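Side-chain contacts in ditrans,polycis-undecaprenyl-diphosphate synthase ((2E,6E)-farnesyl-diphosphate specific) (Acinetobacter baumannii, PDB 6ACS), which probably catalyses the sequential condensation of isopentenyl diphosphate with farnesyl diphosphate into undecaprenyl diphosphate, the precursor of the bacterial cell-wall glycosyl carrier lipid: residues D182-T187 / S194-W199; A56-A61 / V173-L178; V13-D18 / E219-A224. All coordinates share one frame; numbering follows the deposited sequence.

Interaction 1: residues D182-T187 / S194-W199; sequences DLLIRT and SNFLLW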
loop_
_atom_site.group_PDB
_atom_site.type_symbol
_atom_site.label_atom_id
_atom_site.label_comp_id
_atom_site.label_asym_id
_atom_site.label_seq_id
_atom_site.Cartn_x
_atom_site.Cartn_y
_atom_site.Cartn_z
ATOM N N ASP B 182 9.301 -3.737 -5.991
ATOM C CA ASP B 182 9.536 -2.634 -6.919
ATOM C C ASP B 182 8.441 -2.503 -7.949
ATOM O O ASP B 182 8.170 -1.386 -8.439
ATOM C CB ASP B 182 10.836 -2.852 -7.697
ATOM C CG ASP B 182 12.033 -2.850 -6.831
ATOM O OD1 ASP B 182 12.164 -1.943 -5.982
ATOM O OD2 ASP B 182 12.853 -3.757 -7.009
ATOM N N LEU B 183 7.877 -3.638 -8.354
ATOM C CA LEU B 183 6.859 -3.630 -9.393
ATOM C C LEU B 183 5.752 -4.584 -8.991
ATOM O O LEU B 183 6.021 -5.759 -8.738
ATOM C CB LEU B 183 7.453 -4.076 -10.730
ATOM C CG LEU B 183 6.442 -4.317 -11.858
ATOM C CD1 LEU B 183 5.707 -3.019 -12.255
ATOM C CD2 LEU B 183 7.185 -4.891 -13.076
ATOM N N LEU B 184 4.511 -4.098 -8.972
ATOM C CA LEU B 184 3.366 -4.956 -8.693
ATOM C C LEU B 184 2.460 -4.912 -9.913
ATOM O O LEU B 184 1.998 -3.839 -10.298
ATOM C CB LEU B 184 2.631 -4.506 -7.427
ATOM C CG LEU B 184 1.450 -5.368 -6.952
ATOM C CD1 LEU B 184 1.261 -5.148 -5.443
ATOM C CD2 LEU B 184 0.178 -5.049 -7.707
ATOM N N ILE B 185 2.168 -6.081 -10.480
ATOM C CA ILE B 185 1.310 -6.227 -11.655
ATOM C C ILE B 185 -0.027 -6.770 -11.194
ATOM O O ILE B 185 -0.071 -7.770 -10.470
ATOM C CB ILE B 185 1.939 -7.201 -12.665
ATOM C CG1 ILE B 185 3.222 -6.626 -13.223
ATOM C CG2 ILE B 185 0.949 -7.595 -13.782
ATOM C CD1 ILE B 185 4.089 -7.682 -13.893
ATOM N N ARG B 186 -1.113 -6.169 -11.659
ATOM C CA ARG B 186 -2.422 -6.769 -11.450
ATOM C C ARG B 186 -3.118 -6.954 -12.786
ATOM O O ARG B 186 -3.367 -5.977 -13.500
ATOM C CB ARG B 186 -3.299 -5.937 -10.537
ATOM C CG ARG B 186 -4.627 -6.624 -10.468
ATOM C CD ARG B 186 -5.522 -6.083 -9.481
ATOM N NE ARG B 186 -6.763 -6.854 -9.514
ATOM C CZ ARG B 186 -7.593 -6.920 -8.491
ATOM N NH1 ARG B 186 -7.301 -6.264 -7.386
ATOM N NH2 ARG B 186 -8.716 -7.621 -8.582
ATOM N N THR B 187 -3.474 -8.202 -13.091
ATOM C CA THR B 187 -4.218 -8.533 -14.293
ATOM C C THR B 187 -5.714 -8.511 -13.987
ATOM O O THR B 187 -6.138 -8.335 -12.842
ATOM C CB THR B 187 -3.776 -9.907 -14.829
ATOM O OG1 THR B 187 -4.106 -10.928 -13.870
ATOM C CG2 THR B 187 -2.269 -9.925 -15.036
ATOM N N SER B 194 -6.173 -4.668 -3.633
ATOM C CA SER B 194 -7.021 -5.700 -3.033
ATOM C C SER B 194 -6.307 -6.459 -1.912
ATOM O O SER B 194 -6.305 -7.690 -1.870
ATOM C CB SER B 194 -7.524 -6.674 -4.095
ATOM O OG SER B 194 -8.326 -6.000 -5.051
ATOM N N ASN B 195 -5.723 -5.709 -0.984
ATOM C CA ASN B 195 -5.247 -6.304 0.265
ATOM C C ASN B 195 -4.157 -7.347 0.009
ATOM O O ASN B 195 -4.089 -8.388 0.670
ATOM C CB ASN B 195 -6.409 -6.922 1.042
ATOM C CG ASN B 195 -6.018 -7.306 2.455
ATOM O OD1 ASN B 195 -5.180 -6.652 3.075
ATOM N ND2 ASN B 195 -6.594 -8.389 2.951
ATOM N N PHE B 196 -3.266 -7.051 -0.928
ATOM C CA PHE B 196 -2.140 -7.951 -1.132
ATOM C C PHE B 196 -1.020 -7.345 -0.288
ATOM O O PHE B 196 -1.267 -7.014 0.876
ATOM C CB PHE B 196 -1.889 -8.125 -2.649
ATOM C CG PHE B 196 -0.767 -9.086 -3.025
ATOM C CD1 PHE B 196 -0.555 -10.264 -2.337
ATOM C CD2 PHE B 196 -0.035 -8.858 -4.178
ATOM C CE1 PHE B 196 0.469 -11.135 -2.712
ATOM C CE2 PHE B 196 0.974 -9.746 -4.589
ATOM C CZ PHE B 196 1.227 -10.878 -3.857
ATOM N N LEU B 197 0.169 -7.138 -0.836
ATOM C CA LEU B 197 1.387 -6.732 -0.105
ATOM C C LEU B 197 1.464 -5.246 0.275
ATOM O O LEU B 197 2.318 -4.495 -0.208
ATOM C CB LEU B 197 2.581 -7.077 -0.964
ATOM C CG LEU B 197 2.767 -8.538 -1.323
ATOM C CD1 LEU B 197 3.895 -8.645 -2.364
ATOM C CD2 LEU B 197 3.117 -9.301 -0.060
ATOM N N LEU B 198 0.626 -4.843 1.227
ATOM C CA LEU B 198 0.480 -3.417 1.539
ATOM C C LEU B 198 1.773 -2.809 2.087
ATOM O O LEU B 198 2.242 -1.765 1.608
ATOM C CB LEU B 198 -0.647 -3.234 2.556
ATOM C CG LEU B 198 -1.980 -3.841 2.134
ATOM C CD1 LEU B 198 -2.984 -3.717 3.291
ATOM C CD2 LEU B 198 -2.532 -3.200 0.847
ATOM N N TRP B 199 2.356 -3.439 3.105
ATOM C CA TRP B 199 3.607 -2.928 3.661
ATOM C C TRP B 199 4.728 -2.999 2.630
ATOM O O TRP B 199 5.474 -2.029 2.433
ATOM C CB TRP B 199 3.961 -3.725 4.923
ATOM C CG TRP B 199 5.233 -3.307 5.619
ATOM C CD1 TRP B 199 6.516 -3.708 5.313
ATOM C CD2 TRP B 199 5.346 -2.435 6.747
ATOM N NE1 TRP B 199 7.417 -3.116 6.180
ATOM C CE2 TRP B 199 6.717 -2.342 7.076
ATOM C CE3 TRP B 199 4.414 -1.726 7.522
ATOM C CZ2 TRP B 199 7.174 -1.568 8.136
ATOM C CZ3 TRP B 199 4.883 -0.969 8.573
ATOM C CH2 TRP B 199 6.236 -0.885 8.864
#
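Ser194 meets Arg186 in the one hydrogen bond that spans this contact, and the pair illustrates how a loop beyond the end of a strand can return to hold a charged group of that strand. Arg186 NH1 donates to Ser194 OG over 2.6 Å, with an N-H...O angle of 153°; the oxygen lies at the guanidinium edge, almost exactly in its plane. The arginine chain runs straight from CG to NE, carrying the charge well away from strand 183-186. NH1 also reaches Arg192 O, while NH2 forms a salt bridge with Asp18, the predicted active-site and magnesium-binding residue. With Phe62 adding a cation-pi contact, the guanidinium is held on several sides, which should fix its rotation; both Arg186 and Ser194 are predicted substrate-binding residues.

Two residues on, Phe196 supplies the apolar half. Its ring is placed by a first torsion that sets CG opposite the backbone N (chi1 -178°), and its CD2 approaches Leu184 CD1 at 4.1 Å, the methyl arriving at a slant to the ring. Leu197 follows as the centre of an inverse gamma turn. Its CG sits 3.6 Å above the plane of the Phe196 ring, over the ring centre. Leu184 CA and Leu197 CA are 9.0 Å apart here, and the apolar touch across the gap is made by Leu184 with Phe196. Asn195, Leu198 and Trp199 also meet the second subunit.

The segment 194-199 thus lies as a loop against the parallel sheet. Phe196 rests on Ala14 and Ile16 of strand 12-17 and stacks with Phe60 of strand 56-61, Leu184 packs on Leu206 of strand 205-208, and Ile185 of strand 183-186 packs on Phe221 of helix 218-235.

Interaction 2: residues A56-A61 / V173-L178; sequences ALTVFA and VSLNDL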
loop_
_atom_site.group_PDB
_atom_site.type_symbol
_atom_site.label_atom_id
_atom_site.label_comp_id
_atom_site.label_asym_id
_atom_site.label_seq_id
_atom_site.Cartn_x
_atom_site.Cartn_y
_atom_site.Cartn_z
ATOM N N ALA B 56 13.392 -11.634 -6.598
ATOM C CA ALA B 56 12.224 -12.178 -5.924
ATOM C C ALA B 56 10.990 -11.979 -6.792
ATOM O O ALA B 56 10.813 -10.922 -7.397
ATOM C CB ALA B 56 11.996 -11.512 -4.563
ATOM N N LEU B 57 10.154 -13.004 -6.844
ATOM C CA LEU B 57 8.856 -12.962 -7.513
ATOM C C LEU B 57 7.831 -13.509 -6.539
ATOM O O LEU B 57 7.993 -14.630 -6.044
ATOM C CB LEU B 57 8.871 -13.800 -8.798
ATOM C CG LEU B 57 7.522 -14.003 -9.478
ATOM C CD1 LEU B 57 6.971 -12.658 -9.981
ATOM C CD2 LEU B 57 7.685 -15.008 -10.611
ATOM N N THR B 58 6.795 -12.723 -6.248
ATOM C CA THR B 58 5.775 -13.097 -5.267
ATOM C C THR B 58 4.401 -13.035 -5.927
ATOM O O THR B 58 4.043 -12.000 -6.500
ATOM C CB THR B 58 5.835 -12.156 -4.049
ATOM O OG1 THR B 58 7.157 -12.204 -3.476
ATOM C CG2 THR B 58 4.775 -12.532 -3.003
ATOM N N VAL B 59 3.628 -14.122 -5.848
ATOM C CA VAL B 59 2.382 -14.211 -6.606
ATOM C C VAL B 59 1.205 -14.549 -5.696
ATOM O O VAL B 59 1.342 -15.244 -4.680
ATOM C CB VAL B 59 2.498 -15.229 -7.765
ATOM C CG1 VAL B 59 3.679 -14.870 -8.653
ATOM C CG2 VAL B 59 2.604 -16.628 -7.234
ATOM N N PHE B 60 0.030 -14.062 -6.102
ATOM C CA PHE B 60 -1.214 -14.088 -5.330
ATOM C C PHE B 60 -2.343 -14.491 -6.272
ATOM O O PHE B 60 -2.664 -13.739 -7.201
ATOM C CB PHE B 60 -1.497 -12.692 -4.787
ATOM C CG PHE B 60 -2.690 -12.589 -3.874
ATOM C CD1 PHE B 60 -3.055 -13.637 -3.059
ATOM C CD2 PHE B 60 -3.433 -11.414 -3.832
ATOM C CE1 PHE B 60 -4.143 -13.515 -2.200
ATOM C CE2 PHE B 60 -4.524 -11.283 -2.979
ATOM C CZ PHE B 60 -4.876 -12.335 -2.164
ATOM N N ALA B 61 -2.964 -15.636 -6.044
ATOM C CA ALA B 61 -4.102 -16.030 -6.883
ATOM C C ALA B 61 -5.378 -15.352 -6.383
ATOM O O ALA B 61 -5.990 -15.789 -5.405
ATOM C CB ALA B 61 -4.256 -17.546 -6.908
ATOM N N VAL B 173 7.161 -8.501 9.663
ATOM C CA VAL B 173 6.319 -8.522 8.467
ATOM C C VAL B 173 6.896 -9.527 7.485
ATOM O O VAL B 173 8.118 -9.666 7.384
ATOM C CB VAL B 173 6.259 -7.120 7.830
ATOM C CG1 VAL B 173 5.308 -7.129 6.587
ATOM C CG2 VAL B 173 5.795 -6.078 8.867
ATOM N N SER B 174 6.030 -10.222 6.737
ATOM C CA SER B 174 6.532 -11.241 5.810
ATOM C C SER B 174 7.496 -10.644 4.781
ATOM O O SER B 174 7.384 -9.475 4.383
ATOM C CB SER B 174 5.369 -11.933 5.076
ATOM O OG SER B 174 4.369 -12.363 5.970
ATOM N N LEU B 175 8.475 -11.464 4.364
ATOM C CA LEU B 175 9.435 -11.142 3.301
ATOM C C LEU B 175 10.377 -9.993 3.663
ATOM O O LEU B 175 10.929 -9.332 2.773
ATOM C CB LEU B 175 8.727 -10.836 1.970
ATOM C CG LEU B 175 7.781 -11.969 1.524
ATOM C CD1 LEU B 175 7.259 -11.691 0.132
ATOM C CD2 LEU B 175 8.483 -13.326 1.598
ATOM N N ASN B 176 10.608 -9.747 4.951
ATOM C CA ASN B 176 11.456 -8.619 5.314
ATOM C C ASN B 176 12.922 -8.851 4.975
ATOM O O ASN B 176 13.704 -7.899 5.027
ATOM C CB ASN B 176 11.324 -8.279 6.801
ATOM C CG ASN B 176 11.759 -9.408 7.707
ATOM O OD1 ASN B 176 12.966 -9.644 7.891
ATOM N ND2 ASN B 176 10.788 -10.090 8.320
ATOM N N ASP B 177 13.327 -10.080 4.677
ATOM C CA ASP B 177 14.716 -10.321 4.305
ATOM C C ASP B 177 14.922 -10.238 2.799
ATOM O O ASP B 177 16.039 -10.471 2.325
ATOM C CB ASP B 177 15.183 -11.677 4.841
ATOM C CG ASP B 177 14.358 -12.836 4.308
ATOM O OD1 ASP B 177 13.129 -12.681 4.123
ATOM O OD2 ASP B 177 14.928 -13.926 4.148
ATOM N N LEU B 178 13.874 -9.943 2.047
ATOM C CA LEU B 178 13.956 -9.753 0.606
ATOM C C LEU B 178 13.840 -8.271 0.281
ATOM O O LEU B 178 13.375 -7.482 1.113
ATOM C CB LEU B 178 12.844 -10.533 -0.108
ATOM C CG LEU B 178 12.862 -12.054 0.070
ATOM C CD1 LEU B 178 11.659 -12.676 -0.635
ATOM C CD2 LEU B 178 14.164 -12.660 -0.462
#
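Ala56 and Leu178 mark the closest backbone approach, 7.2 Å between their CA atoms, and from there strand 56-61 and the loop 173-178 diverge to 9.5 Å between Thr58 CA and Leu175 CA. The loop owes its shape to two overlapping turns, a type II turn from Val173 to Asn176 and a type I turn from Leu175 to Leu178. Asn176 reinforces the first of them: its ND2 donates to Val173 O over 2.9 Å at a nearly straight 165°, beside a weak backbone bond from Asn176 N to the same oxygen.

Leu175, with its positive phi of 66° at the third position of the type II turn, points its side chain at the strand. It meets Thr58 tip to tip, the methyl CD1 lying 3.6 Å from Thr58 OG1 and 4.1 Å from Thr58 CG2. The threonine torsion (chi1 -57°) sets OG1 beside its own backbone N and turns CG2 away from it, so that both branches face the same leucine methyl. The second touch is simpler: Leu178 CD1 packs on Ala56 CB at 4.1 Å.

Leu175 also spreads over Thr132 and Ile102 of the two strands beyond, so the loop covers several members of the parallel sheet at once, while Asp177 ties it outward through a salt bridge to Arg100. No hydrogen bond joins the two segments. The loop residues that face the strand, Leu175 and Leu178, present methyl groups, and the Thr58 hydroxyl is hydrogen-bonded to His12 NE2. The contact therefore rests on van der Waals packing, including a leucine methyl against a hydroxyl oxygen already engaged by that histidine.

Interaction 3: residues V13-D18 / E219-A224; sequences VAIIMD and EEFDHA. With IPA (isopropyl alcohol), chain G.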
loop_
_atom_site.group_PDB
_atom_site.type_symbol
_atom_site.label_atom_id
_atom_site.label_comp_id
_atom_site.label_asym_id
_atom_site.label_seq_id
_atom_site.Cartn_x
_atom_site.Cartn_y
_atom_site.Cartn_z
ATOM N N VAL B 13 9.354 -8.451 -8.066
ATOM C CA VAL B 13 8.104 -8.330 -8.807
ATOM C C VAL B 13 7.028 -9.081 -8.046
ATOM O O VAL B 13 7.252 -10.208 -7.587
ATOM C CB VAL B 13 8.234 -8.905 -10.229
ATOM C CG1 VAL B 13 6.876 -8.842 -10.940
ATOM C CG2 VAL B 13 9.291 -8.142 -10.990
ATOM N N ALA B 14 5.855 -8.469 -7.925
ATOM C CA ALA B 14 4.702 -9.123 -7.328
ATOM C C ALA B 14 3.588 -9.148 -8.356
ATOM O O ALA B 14 3.446 -8.209 -9.133
ATOM C CB ALA B 14 4.230 -8.399 -6.066
ATOM N N ILE B 15 2.784 -10.213 -8.357
ATOM C CA ILE B 15 1.701 -10.349 -9.332
ATOM C C ILE B 15 0.413 -10.777 -8.640
ATOM O O ILE B 15 0.387 -11.787 -7.924
ATOM C CB ILE B 15 2.042 -11.363 -10.441
ATOM C CG1 ILE B 15 3.392 -11.032 -11.073
ATOM C CG2 ILE B 15 0.935 -11.351 -11.504
ATOM C CD1 ILE B 15 3.786 -11.997 -12.210
ATOM N N ILE B 16 -0.659 -10.027 -8.885
ATOM C CA ILE B 16 -2.017 -10.437 -8.545
ATOM C C ILE B 16 -2.592 -11.076 -9.795
ATOM O O ILE B 16 -2.856 -10.386 -10.788
ATOM C CB ILE B 16 -2.862 -9.245 -8.098
ATOM C CG1 ILE B 16 -2.248 -8.625 -6.845
ATOM C CG2 ILE B 16 -4.307 -9.672 -7.833
ATOM C CD1 ILE B 16 -2.977 -7.345 -6.445
ATOM N N MET B 17 -2.745 -12.394 -9.747
ATOM C CA MET B 17 -3.184 -13.201 -10.879
ATOM C C MET B 17 -4.705 -13.237 -10.817
ATOM O O MET B 17 -5.285 -13.967 -10.008
ATOM C CB MET B 17 -2.575 -14.597 -10.784
ATOM C CG MET B 17 -1.052 -14.606 -10.641
ATOM S SD MET B 17 -0.345 -16.265 -10.409
ATOM C CE MET B 17 -0.942 -16.684 -8.774
ATOM N N ASP B 18 -5.359 -12.470 -11.683
ATOM C CA ASP B 18 -6.809 -12.339 -11.648
ATOM C C ASP B 18 -7.360 -12.532 -13.053
ATOM O O ASP B 18 -6.838 -11.968 -14.018
ATOM C CB ASP B 18 -7.204 -10.962 -11.083
ATOM C CG ASP B 18 -8.698 -10.801 -10.900
ATOM O OD1 ASP B 18 -9.428 -11.823 -10.891
ATOM O OD2 ASP B 18 -9.138 -9.635 -10.769
ATOM N N GLU B 219 5.361 -12.211 -23.358
ATOM C CA GLU B 219 5.495 -10.979 -24.135
ATOM C C GLU B 219 4.884 -9.791 -23.393
ATOM O O GLU B 219 5.459 -8.691 -23.366
ATOM C CB GLU B 219 4.844 -11.135 -25.507
ATOM C CG GLU B 219 5.608 -12.057 -26.471
ATOM C CD GLU B 219 5.343 -13.535 -26.236
ATOM O OE1 GLU B 219 4.364 -13.873 -25.523
ATOM O OE2 GLU B 219 6.122 -14.357 -26.767
ATOM N N GLU B 220 3.711 -9.981 -22.778
ATOM C CA GLU B 220 3.147 -8.859 -22.034
ATOM C C GLU B 220 3.931 -8.592 -20.764
ATOM O O GLU B 220 4.048 -7.433 -20.341
ATOM C CB GLU B 220 1.665 -9.069 -21.694
ATOM C CG GLU B 220 1.101 -7.794 -21.035
ATOM C CD GLU B 220 -0.414 -7.740 -20.912
ATOM O OE1 GLU B 220 -0.927 -6.707 -20.436
ATOM O OE2 GLU B 220 -1.088 -8.707 -21.300
ATOM N N PHE B 221 4.476 -9.639 -20.145
ATOM C CA PHE B 221 5.371 -9.429 -19.007
ATOM C C PHE B 221 6.592 -8.608 -19.407
ATOM O O PHE B 221 7.014 -7.708 -18.665
ATOM C CB PHE B 221 5.770 -10.784 -18.412
ATOM C CG PHE B 221 6.597 -10.684 -17.162
ATOM C CD1 PHE B 221 6.036 -10.186 -15.996
ATOM C CD2 PHE B 221 7.899 -11.148 -17.133
ATOM C CE1 PHE B 221 6.790 -10.099 -14.820
ATOM C CE2 PHE B 221 8.661 -11.089 -15.968
ATOM C CZ PHE B 221 8.101 -10.550 -14.803
ATOM N N ASP B 222 7.178 -8.908 -20.579
ATOM C CA ASP B 222 8.303 -8.119 -21.079
ATOM C C ASP B 222 7.893 -6.670 -21.267
ATOM O O ASP B 222 8.664 -5.745 -20.968
ATOM C CB ASP B 222 8.800 -8.658 -22.428
ATOM C CG ASP B 222 9.406 -10.059 -22.348
ATOM O OD1 ASP B 222 9.785 -10.514 -21.252
ATOM O OD2 ASP B 222 9.478 -10.707 -23.421
ATOM N N HIS B 223 6.693 -6.451 -21.807
ATOM C CA HIS B 223 6.197 -5.088 -21.955
ATOM C C HIS B 223 6.075 -4.400 -20.598
ATOM O O HIS B 223 6.425 -3.222 -20.459
ATOM C CB HIS B 223 4.853 -5.105 -22.689
ATOM C CG HIS B 223 4.149 -3.780 -22.708
ATOM N ND1 HIS B 223 4.586 -2.710 -23.459
ATOM C CD2 HIS B 223 3.041 -3.353 -22.055
ATOM C CE1 HIS B 223 3.776 -1.682 -23.275
ATOM N NE2 HIS B 223 2.831 -2.045 -22.422
ATOM N N ALA B 224 5.555 -5.108 -19.591
ATOM C CA ALA B 224 5.403 -4.497 -18.271
ATOM C C ALA B 224 6.761 -4.103 -17.694
ATOM O O ALA B 224 6.898 -3.032 -17.090
ATOM C CB ALA B 224 4.684 -5.453 -17.316
HETATM C C1 IPA G . 1.616 1.082 -20.138
HETATM C C2 IPA G . 0.278 0.359 -20.064
HETATM C C3 IPA G . -0.224 0.353 -18.623
HETATM O O2 IPA G . 0.443 -0.962 -20.531
#
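Phe221 and Val13 are brought together by matching first torsions: the ring of Phe221 is sent opposite its backbone N (chi1 -175°), as is CG1 of Val13 (chi1 176°), and the two side chains approach from opposite directions. The helix backbone is still 10.4 Å away from the strand, measured from Phe221 CA to Ile15 CA, so the long aromatic side chain does the bridging. Its CE1 lies 4.1 Å from Val13 CG1, which comes in at the ring edge, near its plane. Ile15 CD1 reaches the same ring carbon, Phe221 CE1, more loosely at 4.4 Å, so that one corner of the ring serves two strand residues.

This is helix-on-sheet packing of an alpha/beta fold. Helix 218-235 lies over one face of the parallel sheet, and Phe221 touches Ile185 of the neighbouring strand as well, while Leu57 covers Val13 and Ile15 from the other flank. Farther round the helix, His223 holds an isopropyl alcohol, probably from the crystallisation liquor: His223 NE2 and the alcohol O2 are hydrogen-bonded at 3.2 Å, with O2 in the ring plane, and Tyr207 OH is a second partner of the alcohol.

Asp18, the predicted active-site and magnesium-binding residue, follows the strand and takes no part in this contact. Carbon meets carbon throughout between strand and helix; the interface therefore rests on shape and burial.

All three contacts are buried and share one parallel sheet, yet they use its two faces differently. Strand 12-17 is the common element: it lies between strands 183-186 and 56-61, hydrogen-bonding to both, and so connects the sheet partners of interactions 1, 2 and 3. Interactions 1 and 2 lay loops on one face and touch where Leu197 packs on Thr58, whereas interaction 3 seats a helix on the other. Chemistry follows place: interactions 2 and 3, nearer the strand beginnings, have no hydrogen bond between their segments; interaction 3 is carbon on carbon, interaction 2 includes a methyl against a threonine hydroxyl. Interaction 1 extends to the strand end and adds a charged hydrogen bond among predicted substrate-binding residues.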